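Local structure of uroporphyrin-III C-methyltransferase (Thermus thermophilus, 1VE2) at residues R36-P40 and V188-G192; A183-R187 and L210-A214. The protein probably methylates uroporphyrinogen III with S-adenosyl-L-methionine as methyl donor, a step of tetrapyrrole biosynthesis. All coordinates share one frame; numbering follows the deposited sequence.

Interaction 1: R36-P40 and V188-G192; sequences RLVHP and VGWPG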
loop_
_atom_site.group_PDB
_atom_site.type_symbol
_atom_site.label_atom_id
_atom_site.label_comp_id
_atom_site.label_asym_id
_atom_site.label_seq_id
_atom_site.Cartn_x
_atom_site.Cartn_y
_atom_site.Cartn_z
ATOM N N ARG A 36 11.051 -15.913 6.861
ATOM C CA ARG A 36 11.134 -16.348 8.255
ATOM C C ARG A 36 10.215 -15.544 9.177
ATOM O O ARG A 36 9.592 -16.097 10.078
ATOM C CB ARG A 36 12.569 -16.198 8.778
ATOM C CG ARG A 36 13.647 -16.921 7.985
ATOM C CD ARG A 36 13.754 -18.389 8.366
ATOM N NE ARG A 36 14.922 -19.016 7.749
ATOM C CZ ARG A 36 15.302 -20.273 7.960
ATOM N NH1 ARG A 36 14.607 -21.056 8.779
ATOM N NH2 ARG A 36 16.381 -20.751 7.354
ATOM N N LEU A 37 10.142 -14.237 8.947
ATOM C CA LEU A 37 9.339 -13.350 9.788
ATOM C C LEU A 37 7.850 -13.245 9.438
ATOM O O LEU A 37 7.206 -12.256 9.783
ATOM C CB LEU A 37 9.959 -11.945 9.782
ATOM C CG LEU A 37 10.061 -11.130 11.083
ATOM C CD1 LEU A 37 10.904 -9.887 10.816
ATOM C CD2 LEU A 37 8.683 -10.736 11.606
ATOM N N VAL A 38 7.294 -14.242 8.756
ATOM C CA VAL A 38 5.870 -14.182 8.422
ATOM C C VAL A 38 5.040 -14.589 9.638
ATOM O O VAL A 38 5.325 -15.599 10.283
ATOM C CB VAL A 38 5.528 -15.089 7.214
ATOM C CG1 VAL A 38 4.017 -15.251 7.088
ATOM C CG2 VAL A 38 6.081 -14.467 5.935
ATOM N N HIS A 39 4.023 -13.788 9.943
ATOM C CA HIS A 39 3.142 -14.019 11.085
ATOM C C HIS A 39 2.659 -15.466 11.177
ATOM O O HIS A 39 2.233 -16.056 10.182
ATOM C CB HIS A 39 1.943 -13.068 11.010
ATOM C CG HIS A 39 1.153 -12.974 12.279
ATOM N ND1 HIS A 39 0.329 -13.987 12.726
ATOM C CD2 HIS A 39 1.047 -11.974 13.188
ATOM C CE1 HIS A 39 -0.253 -13.612 13.851
ATOM N NE2 HIS A 39 0.165 -12.395 14.153
ATOM N N PRO A 40 2.729 -16.056 12.383
ATOM C CA PRO A 40 2.307 -17.438 12.638
ATOM C C PRO A 40 0.887 -17.737 12.168
ATOM O O PRO A 40 0.623 -18.810 11.627
ATOM C CB PRO A 40 2.446 -17.570 14.154
ATOM C CG PRO A 40 3.585 -16.644 14.471
ATOM C CD PRO A 40 3.265 -15.436 13.610
ATOM N N VAL A 188 4.099 -3.541 14.529
ATOM C CA VAL A 188 2.693 -3.161 14.444
ATOM C C VAL A 188 1.866 -4.377 14.048
ATOM O O VAL A 188 2.205 -5.081 13.100
ATOM C CB VAL A 188 2.463 -2.049 13.399
ATOM C CG1 VAL A 188 0.974 -1.699 13.334
ATOM C CG2 VAL A 188 3.290 -0.826 13.757
ATOM N N GLY A 189 0.788 -4.620 14.790
ATOM C CA GLY A 189 -0.079 -5.748 14.502
ATOM C C GLY A 189 0.412 -7.055 15.100
ATOM O O GLY A 189 -0.266 -8.075 14.998
ATOM N N TRP A 190 1.585 -7.020 15.727
ATOM C CA TRP A 190 2.183 -8.209 16.342
ATOM C C TRP A 190 2.307 -8.052 17.855
ATOM O O TRP A 190 2.261 -6.940 18.381
ATOM C CB TRP A 190 3.600 -8.433 15.808
ATOM C CG TRP A 190 3.710 -8.830 14.376
ATOM C CD1 TRP A 190 3.207 -8.167 13.292
ATOM C CD2 TRP A 190 4.414 -9.965 13.863
ATOM N NE1 TRP A 190 3.558 -8.821 12.131
ATOM C CE2 TRP A 190 4.299 -9.928 12.454
ATOM C CE3 TRP A 190 5.134 -11.012 14.458
ATOM C CZ2 TRP A 190 4.878 -10.897 11.631
ATOM C CZ3 TRP A 190 5.708 -11.977 13.641
ATOM C CH2 TRP A 190 5.577 -11.912 12.239
ATOM N N PRO A 191 2.464 -9.174 18.576
ATOM C CA PRO A 191 2.610 -9.070 20.032
ATOM C C PRO A 191 3.904 -8.280 20.246
ATOM O O PRO A 191 4.882 -8.498 19.530
ATOM C CB PRO A 191 2.760 -10.526 20.471
ATOM C CG PRO A 191 1.970 -11.277 19.440
ATOM C CD PRO A 191 2.351 -10.581 18.151
ATOM N N GLY A 192 3.917 -7.360 21.203
ATOM C CA GLY A 192 5.126 -6.583 21.431
ATOM C C GLY A 192 5.165 -5.303 20.610
ATOM O O GLY A 192 6.213 -4.670 20.458
HETATM O O HOH W 1 -0.539 -10.450 16.097
#

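Interaction 2: A183-R187 and L210-A214; sequences ALLAR and LPSPA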
loop_
_atom_site.group_PDB
_atom_site.type_symbol
_atom_site.label_atom_id
_atom_site.label_comp_id
_atom_site.label_asym_id
_atom_site.label_seq_id
_atom_site.Cartn_x
_atom_site.Cartn_y
_atom_site.Cartn_z
ATOM N N ALA A 183 7.812 9.602 14.320
ATOM C CA ALA A 183 7.230 8.440 14.971
ATOM C C ALA A 183 8.029 7.183 14.666
ATOM O O ALA A 183 8.540 7.005 13.561
ATOM C CB ALA A 183 5.790 8.262 14.527
ATOM N N LEU A 184 8.150 6.318 15.666
ATOM C CA LEU A 184 8.859 5.054 15.516
ATOM C C LEU A 184 7.843 3.972 15.864
ATOM O O LEU A 184 7.343 3.922 16.983
ATOM C CB LEU A 184 10.061 4.992 16.463
ATOM C CG LEU A 184 11.183 6.001 16.204
ATOM C CD1 LEU A 184 12.272 5.844 17.261
ATOM C CD2 LEU A 184 11.766 5.788 14.813
ATOM N N LEU A 185 7.522 3.118 14.900
ATOM C CA LEU A 185 6.534 2.076 15.128
ATOM C C LEU A 185 7.112 0.697 14.871
ATOM O O LEU A 185 7.466 0.356 13.740
ATOM C CB LEU A 185 5.315 2.303 14.230
ATOM C CG LEU A 185 4.724 3.715 14.237
ATOM C CD1 LEU A 185 5.552 4.625 13.338
ATOM C CD2 LEU A 185 3.286 3.668 13.748
ATOM N N ALA A 186 7.202 -0.103 15.927
ATOM C CA ALA A 186 7.750 -1.441 15.800
ATOM C C ALA A 186 6.706 -2.520 16.034
ATOM O O ALA A 186 5.786 -2.349 16.829
ATOM C CB ALA A 186 8.913 -1.619 16.771
ATOM N N ARG A 187 6.867 -3.629 15.320
ATOM C CA ARG A 187 5.987 -4.787 15.423
ATOM C C ARG A 187 4.499 -4.448 15.414
ATOM O O ARG A 187 3.721 -5.003 16.193
ATOM C CB ARG A 187 6.342 -5.575 16.687
ATOM C CG ARG A 187 7.810 -5.994 16.749
ATOM C CD ARG A 187 8.143 -6.703 18.060
ATOM N NE ARG A 187 7.498 -8.012 18.154
ATOM C CZ ARG A 187 7.879 -9.090 17.472
ATOM N NH1 ARG A 187 8.914 -9.026 16.640
ATOM N NH2 ARG A 187 7.220 -10.231 17.615
ATOM N N LEU A 210 14.083 0.028 21.061
ATOM C CA LEU A 210 12.897 -0.352 20.306
ATOM C C LEU A 210 13.035 -1.718 19.652
ATOM O O LEU A 210 14.090 -2.057 19.127
ATOM C CB LEU A 210 12.617 0.682 19.214
ATOM C CG LEU A 210 11.374 1.561 19.352
ATOM C CD1 LEU A 210 11.215 2.378 18.078
ATOM C CD2 LEU A 210 10.142 0.701 19.585
ATOM N N PRO A 211 11.965 -2.524 19.677
ATOM C CA PRO A 211 11.968 -3.856 19.071
ATOM C C PRO A 211 12.244 -3.782 17.567
ATOM O O PRO A 211 12.479 -2.703 17.014
ATOM C CB PRO A 211 10.558 -4.352 19.354
ATOM C CG PRO A 211 10.278 -3.785 20.672
ATOM C CD PRO A 211 10.767 -2.348 20.513
ATOM N N SER A 212 12.201 -4.938 16.912
ATOM C CA SER A 212 12.423 -5.025 15.473
ATOM C C SER A 212 11.529 -6.077 14.811
ATOM O O SER A 212 11.145 -7.068 15.438
ATOM C CB SER A 212 13.888 -5.350 15.183
ATOM O OG SER A 212 14.737 -4.291 15.585
ATOM N N PRO A 213 11.174 -5.863 13.530
ATOM C CA PRO A 213 11.562 -4.710 12.708
ATOM C C PRO A 213 10.710 -3.500 13.075
ATOM O O PRO A 213 9.702 -3.633 13.769
ATOM C CB PRO A 213 11.288 -5.200 11.290
ATOM C CG PRO A 213 10.060 -6.039 11.482
ATOM C CD PRO A 213 10.413 -6.837 12.729
ATOM N N ALA A 214 11.108 -2.320 12.612
ATOM C CA ALA A 214 10.351 -1.118 12.923
ATOM C C ALA A 214 10.228 -0.164 11.738
ATOM O O ALA A 214 10.974 -0.259 10.762
ATOM C CB ALA A 214 10.984 -0.401 14.104
#

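Interaction 1: R36-P40 and V188-G192
With CG anti to the backbone N (chi1 -166°), His39 points an edge of its imidazole at the face of the Trp190 indole, whose own CG stands anti to the carbonyl carbon (chi1 -68°) and brings the end of the ring system to 36-40. Two lobes make up the tetrapyrrole methylase fold, and this contact bridges them: 36-40 follows strand 31-34 of the parallel sheet, 188-192 follows strand 181-186 of the mixed one. The two rings form a T-shaped (edge-to-face) pair with the planes at 67°. His39 CD2 stands over the centre of the indole face, 3.9 Å from Trp190 CE2, while His39 CB lies 3.7 Å from Trp190 CZ2. Around the far rim of the indole, Leu37 brings its CD2 methyl to 3.4 Å from Trp190 CH2, while Leu37 O meets the same CH2 at the ring edge, 3.0 Å away. The indole is also fixed by NE1, hydrogen-bonded to Phe12 O. On the imidazole, ND1 caps the N terminus of helix 40-43 through Gly41 N, which steadies the ring's rotation. NE2 of His39 lies 2.8 Å from a water in the ring plane, which donates a hydrogen bond to Gly189 O, 2.6 Å away.

Interaction 2: A183-R187 and L210-A214
Leu184 CB and Leu210 CD1 are pressed to 3.3 Å, closer than usual carbon contact, and this pair marks the tight end of the interface. The other methyl of Leu210, CD2, rests 3.8 Å from Ala186 CB, so the leucine fork spans two strand residues. Ala186 CB also meets Ala214 CB at 3.6 Å. These two alanines form an antiparallel non-hydrogen-bonded pair in the mixed sheet of the methylase fold, at the point where the chain leaving loop 210-213 enters strand 214-218 beside strand 181-186. One residue further on, Arg187 N donates to Pro213 O, a nearly straight bond of 3.2 Å with 163° at the hydrogen. The looser, more exposed side belongs to the arginine side chain and Ser212. Bent at chi3 (69°), the Arg187 chain passes Pro211, its CD 3.6 Å from Pro211 CB, and turns the guanidinium so that Ser212 O lies at its edge, in plane, accepting from NH1. NE is held by Pro191 O. A leucine in place of Arg187 would probably leave Ser212 O and Pro191 O without these donors. A cis peptide precedes Pro213, turning the chain between Ser212 O and Pro213 O.

Strand 181-186 and the loop after it supply one side of both contacts, yet the two illustrate how chemistry follows position. Interaction 2 is partly buried and lies within the mixed sheet's own lobe: aliphatic packing at the strand gives way to backbone and guanidinium bonds at its end. Interaction 1 is a surface contact between lobes, without a direct hydrogen bond across it; aromatic and apolar packing and a shared water do the joining. Their centres lie 12 Å apart, and they meet where Leu37 CD1 packs 3.6 Å from Pro213 CD. They touch again where Gly192 O lies 3.7 Å from Arg187 CD.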